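Uncharacterized HTH-type transcriptional regulator HI_0893 (Haemophilus influenzae, PDB 3QKX) probably binds regulatory DNA through an N-terminal helix-turn-helix domain and acts as a TetR-family transcription factor. Local coordinates at residues G138-S152 with E176-K188. Sequence-based numbering, arbitrary orientation. Where two conformers were deposited one is given.
Sequences GLLAELSEDILFLLS and ESVIERSWRAIQK. With SO4 (sulfate ion), chain D.
Lys-188 N donates to Leu-139 O (2.8 Å), and Ala-141 N returns a bond to Ile-186 O (3.0 Å), so a single beta bridge, Leu-140 with Gln-187, ties the C-terminal tail to the loop ahead of helix 145-151. Both bonds are fairly straight at the hydrogen (161° and 160°), although Ala-141 N sits above the carbonyl plane of its acceptor. The tail reaches this loop through a type I beta turn, Arg-184 to Gln-187, while at the loop's start Gly-138 closes helix 126-137 in a Schellman motif. Ile-186 is the central side chain. With CG1 between backbone N and carbonyl carbon (chi1 59°), its two branches part: Ile-186 CD1 lies alongside Leu-140 CD2 (3.9 Å) and runs on to Ser-152, whereas Ile-186 CG2 meets Leu-148 CD2 (3.7 Å) and Leu-151 CB. Ser-152 OG donates to Leu-148 O (2.6 Å), and its CB rests against Ser-182 O. Leu-140 CD2 also approaches the Trp-183 ring obliquely, and Leu-139 CD2 lies near that ring's edge (4.3 Å to Trp-183 CZ2). The buried seam thus joins the tail and last turns of 176-188 to loop 139-141 and helix 145-151 in the C-terminal domain, which in TetR relatives commonly binds ligands. Phe-82 and Tyr-85 of helix 81-98 meet Trp-183, Phe-130 of helix 126-137 touches it too, and Arg-181 of the second subunit packs on Ala-141.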
loop_
_atom_site.group_PDB
_atom_site.type_symbol
_atom_site.label_atom_id
_atom_site.label_comp_id
_atom_site.label_asym_id
_atom_site.label_seq_id
_atom_site.Cartn_x
_atom_site.Cartn_y
_atom_site.Cartn_z
ATOM N N GLY A 138 11.639 9.909 25.578
ATOM C CA GLY A 138 12.340 10.956 24.845
ATOM C C GLY A 138 12.985 10.497 23.552
ATOM O O GLY A 138 13.800 11.210 23.024
ATOM N N LEU A 139 12.583 9.342 23.020
ATOM C CA LEU A 139 13.292 8.704 21.874
ATOM C C LEU A 139 12.807 9.085 20.496
ATOM O O LEU A 139 13.614 9.069 19.543
ATOM C CB LEU A 139 13.194 7.187 21.930
ATOM C CG LEU A 139 14.263 6.515 22.749
ATOM C CD1 LEU A 139 13.999 6.798 24.220
ATOM C CD2 LEU A 139 14.266 5.057 22.452
ATOM N N LEU A 140 11.498 9.369 20.377
ATOM C CA LEU A 140 10.822 9.452 19.101
ATOM C C LEU A 140 10.427 10.870 18.742
ATOM O O LEU A 140 10.259 11.693 19.615
ATOM C CB LEU A 140 9.560 8.596 19.140
ATOM C CG LEU A 140 9.690 7.076 19.115
ATOM C CD1 LEU A 140 8.345 6.500 18.731
ATOM C CD2 LEU A 140 10.751 6.609 18.160
ATOM N N ALA A 141 10.222 11.126 17.443
ATOM C CA ALA A 141 9.702 12.418 16.968
ATOM C C ALA A 141 8.324 12.715 17.540
ATOM O O ALA A 141 7.548 11.800 17.763
ATOM C CB ALA A 141 9.640 12.430 15.462
ATOM N N GLU A 142 8.023 13.992 17.782
ATOM C CA GLU A 142 6.673 14.407 18.209
ATOM C C GLU A 142 5.746 14.587 16.974
ATOM O O GLU A 142 5.406 15.691 16.571
ATOM C CB GLU A 142 6.721 15.659 19.128
ATOM C CG GLU A 142 6.956 15.304 20.670
ATOM C CD GLU A 142 6.855 16.531 21.616
ATOM N N LEU A 143 5.390 13.452 16.384
ATOM C CA LEU A 143 4.475 13.346 15.261
ATOM C C LEU A 143 3.407 12.356 15.672
ATOM O O LEU A 143 3.673 11.468 16.490
ATOM C CB LEU A 143 5.221 12.818 14.035
ATOM C CG LEU A 143 6.277 13.760 13.459
ATOM C CD1 LEU A 143 7.226 13.034 12.536
ATOM C CD2 LEU A 143 5.587 14.937 12.754
ATOM N N SER A 144 2.218 12.465 15.094
ATOM C CA SER A 144 1.115 11.589 15.494
ATOM C C SER A 144 1.450 10.121 15.222
ATOM O O SER A 144 2.366 9.815 14.482
ATOM C CB SER A 144 -0.185 11.989 14.796
ATOM O OG SER A 144 -0.144 11.622 13.440
ATOM N N GLU A 145 0.715 9.213 15.837
ATOM C CA GLU A 145 1.093 7.781 15.787
ATOM C C GLU A 145 0.992 7.209 14.381
ATOM O O GLU A 145 1.807 6.378 14.013
ATOM C CB GLU A 145 0.248 6.943 16.753
ATOM C CG GLU A 145 0.452 7.303 18.244
ATOM C CD GLU A 145 -0.506 8.384 18.773
ATOM O OE1 GLU A 145 -1.107 9.119 17.957
ATOM O OE2 GLU A 145 -0.648 8.495 20.019
ATOM N N ASP A 146 0.020 7.662 13.586
ATOM C CA ASP A 146 -0.104 7.144 12.210
ATOM C C ASP A 146 1.032 7.601 11.307
ATOM O O ASP A 146 1.551 6.803 10.557
ATOM C CB ASP A 146 -1.486 7.394 11.559
ATOM C CG ASP A 146 -1.925 8.835 11.596
ATOM O OD1 ASP A 146 -1.072 9.730 11.753
ATOM O OD2 ASP A 146 -3.150 9.078 11.468
ATOM N N ILE A 147 1.449 8.863 11.436
ATOM C CA ILE A 147 2.590 9.381 10.687
ATOM C C ILE A 147 3.837 8.594 11.040
ATOM O O ILE A 147 4.562 8.129 10.154
ATOM C CB ILE A 147 2.832 10.885 10.940
ATOM C CG1 ILE A 147 1.767 11.721 10.243
ATOM C CG2 ILE A 147 4.152 11.294 10.423
ATOM C CD1 ILE A 147 1.702 13.160 10.722
ATOM N N LEU A 148 4.063 8.398 12.327
ATOM C CA LEU A 148 5.209 7.615 12.755
ATOM C C LEU A 148 5.183 6.211 12.145
ATOM O O LEU A 148 6.195 5.731 11.624
ATOM C CB LEU A 148 5.249 7.525 14.281
ATOM C CG LEU A 148 5.554 8.818 15.042
ATOM C CD1 LEU A 148 5.367 8.551 16.526
ATOM C CD2 LEU A 148 6.968 9.302 14.743
ATOM N N PHE A 149 4.024 5.568 12.185
ATOM C CA PHE A 149 3.875 4.267 11.549
ATOM C C PHE A 149 4.228 4.315 10.065
ATOM O O PHE A 149 5.005 3.502 9.605
ATOM C CB PHE A 149 2.470 3.743 11.712
ATOM C CG PHE A 149 2.252 2.384 11.084
ATOM C CD1 PHE A 149 2.563 1.233 11.774
ATOM C CD2 PHE A 149 1.705 2.264 9.814
ATOM C CE1 PHE A 149 2.359 -0.026 11.200
ATOM C CE2 PHE A 149 1.483 0.999 9.247
ATOM C CZ PHE A 149 1.808 -0.135 9.946
ATOM N N LEU A 150 3.698 5.299 9.350
ATOM C CA LEU A 150 3.853 5.381 7.905
ATOM C C LEU A 150 5.287 5.731 7.480
ATOM O O LEU A 150 5.662 5.476 6.330
ATOM C CB LEU A 150 2.828 6.356 7.293
ATOM C CG LEU A 150 1.351 5.889 7.385
ATOM C CD1 LEU A 150 0.378 7.030 6.974
ATOM C CD2 LEU A 150 0.994 4.561 6.591
ATOM N N LEU A 151 6.076 6.287 8.410
ATOM C CA LEU A 151 7.517 6.514 8.227
ATOM C C LEU A 151 8.391 5.316 8.615
ATOM O O LEU A 151 9.574 5.316 8.293
ATOM C CB LEU A 151 7.995 7.730 9.048
ATOM C CG LEU A 151 7.558 9.129 8.633
ATOM C CD1 LEU A 151 8.094 10.160 9.619
ATOM C CD2 LEU A 151 8.009 9.480 7.222
ATOM N N SER A 152 7.842 4.323 9.317
ATOM C CA SER A 152 8.684 3.293 9.955
ATOM C C SER A 152 8.174 1.840 9.703
ATOM O O SER A 152 8.563 1.202 8.699
ATOM C CB SER A 152 8.834 3.589 11.437
ATOM O OG SER A 152 7.574 3.606 12.093
ATOM N N GLU A 176 18.002 -6.003 7.977
ATOM C CA GLU A 176 18.423 -5.236 9.148
ATOM C C GLU A 176 18.675 -3.788 8.779
ATOM O O GLU A 176 18.331 -2.872 9.544
ATOM C CB GLU A 176 19.705 -5.828 9.765
ATOM C CG GLU A 176 19.585 -7.274 10.296
ATOM C CD GLU A 176 18.668 -7.431 11.492
ATOM O OE1 GLU A 176 18.280 -6.414 12.098
ATOM O OE2 GLU A 176 18.343 -8.591 11.839
ATOM N N SER A 177 19.282 -3.572 7.615
ATOM C CA SER A 177 19.436 -2.216 7.095
ATOM C C SER A 177 18.098 -1.503 7.030
ATOM O O SER A 177 17.976 -0.424 7.563
ATOM C CB SER A 177 20.112 -2.213 5.730
ATOM O OG SER A 177 21.525 -2.176 5.868
ATOM N N VAL A 178 17.077 -2.144 6.466
ATOM C CA VAL A 178 15.735 -1.535 6.405
ATOM C C VAL A 178 15.117 -1.337 7.790
ATOM O O VAL A 178 14.507 -0.308 8.057
ATOM C CB VAL A 178 14.761 -2.347 5.544
ATOM C CG1 VAL A 178 13.420 -1.733 5.592
ATOM C CG2 VAL A 178 15.246 -2.441 4.101
ATOM N N ILE A 179 15.287 -2.309 8.680
ATOM C CA ILE A 179 14.798 -2.157 10.055
ATOM C C ILE A 179 15.437 -0.949 10.734
ATOM O O ILE A 179 14.759 -0.133 11.299
ATOM C CB ILE A 179 15.080 -3.382 10.919
ATOM C CG1 ILE A 179 14.160 -4.525 10.551
ATOM C CG2 ILE A 179 14.841 -3.056 12.399
ATOM C CD1 ILE A 179 14.632 -5.912 11.097
ATOM N N GLU A 180 16.745 -0.866 10.666
ATOM C CA GLU A 180 17.498 0.205 11.310
ATOM C C GLU A 180 17.246 1.559 10.683
ATOM O O GLU A 180 17.165 2.557 11.381
ATOM C CB GLU A 180 18.991 -0.105 11.258
ATOM C CG GLU A 180 19.846 0.849 12.107
ATOM C CD GLU A 180 20.330 2.074 11.342
ATOM O OE1 GLU A 180 20.851 1.913 10.204
ATOM O OE2 GLU A 180 20.200 3.202 11.878
ATOM N N ARG A 181 17.149 1.597 9.368
ATOM C CA ARG A 181 16.961 2.862 8.661
ATOM C C ARG A 181 15.544 3.378 8.793
ATOM O O ARG A 181 15.353 4.584 8.929
ATOM C CB ARG A 181 17.352 2.703 7.213
ATOM C CG ARG A 181 18.848 2.648 7.076
ATOM C CD ARG A 181 19.283 2.373 5.694
ATOM N NE ARG A 181 20.727 2.466 5.572
ATOM C CZ ARG A 181 21.428 3.602 5.539
ATOM N NH1 ARG A 181 20.831 4.796 5.631
ATOM N NH2 ARG A 181 22.747 3.549 5.415
ATOM N N SER A 182 14.549 2.488 8.773
ATOM C CA SER A 182 13.159 2.925 8.998
ATOM C C SER A 182 12.967 3.469 10.436
ATOM O O SER A 182 12.222 4.431 10.657
ATOM C CB SER A 182 12.201 1.783 8.734
ATOM O OG SER A 182 12.431 0.761 9.659
ATOM N N TRP A 183 13.646 2.835 11.397
ATOM C CA TRP A 183 13.736 3.326 12.782
ATOM C C TRP A 183 14.352 4.699 12.839
ATOM O O TRP A 183 13.854 5.577 13.523
ATOM C CB TRP A 183 14.580 2.371 13.593
ATOM C CG TRP A 183 14.934 2.815 14.996
ATOM C CD1 TRP A 183 16.175 3.098 15.463
ATOM C CD2 TRP A 183 14.064 2.898 16.112
ATOM N NE1 TRP A 183 16.128 3.388 16.788
ATOM C CE2 TRP A 183 14.844 3.261 17.220
ATOM C CE3 TRP A 183 12.700 2.701 16.285
ATOM C CZ2 TRP A 183 14.303 3.465 18.480
ATOM C CZ3 TRP A 183 12.159 2.903 17.537
ATOM C CH2 TRP A 183 12.955 3.285 18.621
ATOM N N ARG A 184 15.432 4.867 12.089
ATOM C CA ARG A 184 16.167 6.127 12.023
ATOM C C ARG A 184 15.246 7.301 11.661
ATOM O O ARG A 184 15.386 8.394 12.194
ATOM C CB ARG A 184 17.287 6.012 10.997
ATOM C CG ARG A 184 18.386 6.967 11.189
ATOM C CD ARG A 184 19.380 6.922 10.052
ATOM N NE ARG A 184 20.162 5.674 9.980
ATOM C CZ ARG A 184 21.221 5.505 9.175
ATOM N NH1 ARG A 184 21.617 6.490 8.359
ATOM N NH2 ARG A 184 21.894 4.349 9.165
ATOM N N ALA A 185 14.298 7.049 10.761
ATOM C CA ALA A 185 13.340 8.051 10.312
ATOM C C ALA A 185 12.424 8.610 11.418
ATOM O O ALA A 185 11.900 9.721 11.279
ATOM C CB ALA A 185 12.485 7.459 9.186
ATOM N N ILE A 186 12.193 7.840 12.478
ATOM C CA ILE A 186 11.298 8.294 13.565
ATOM C C ILE A 186 12.018 8.626 14.865
ATOM O O ILE A 186 11.348 8.855 15.867
ATOM C CB ILE A 186 10.124 7.312 13.845
ATOM C CG1 ILE A 186 10.626 5.940 14.227
ATOM C CG2 ILE A 186 9.216 7.235 12.648
ATOM C CD1 ILE A 186 9.560 5.065 14.786
ATOM N N GLN A 187 13.359 8.688 14.847
ATOM C CA GLN A 187 14.118 9.065 16.047
ATOM C C GLN A 187 13.997 10.568 16.277
ATOM O O GLN A 187 13.929 11.356 15.318
ATOM C CB GLN A 187 15.593 8.661 15.929
ATOM C CG GLN A 187 15.829 7.162 15.761
ATOM C CD GLN A 187 17.259 6.735 16.121
ATOM O OE1 GLN A 187 17.550 6.445 17.282
ATOM N NE2 GLN A 187 18.146 6.676 15.118
ATOM N N LYS A 188 13.977 10.978 17.547
ATOM C CA LYS A 188 13.833 12.419 17.863
ATOM C C LYS A 188 14.956 13.201 17.226
ATOM O O LYS A 188 16.092 12.699 17.154
ATOM C CB LYS A 188 13.832 12.656 19.368
ATOM C CG LYS A 188 13.297 14.014 19.799
ATOM C CD LYS A 188 12.924 14.005 21.274
ATOM C CE LYS A 188 12.075 15.232 21.657
ATOM N NZ LYS A 188 12.822 16.554 21.581
ATOM O OXT LYS A 188 14.744 14.315 16.741
HETATM S S SO4 D . 23.852 0.585 6.127
HETATM O O1 SO4 D . 24.338 1.555 7.125
HETATM O O2 SO4 D . 23.916 1.153 4.776
HETATM O O3 SO4 D . 22.503 0.140 6.477
HETATM O O4 SO4 D . 24.730 -0.585 6.138
#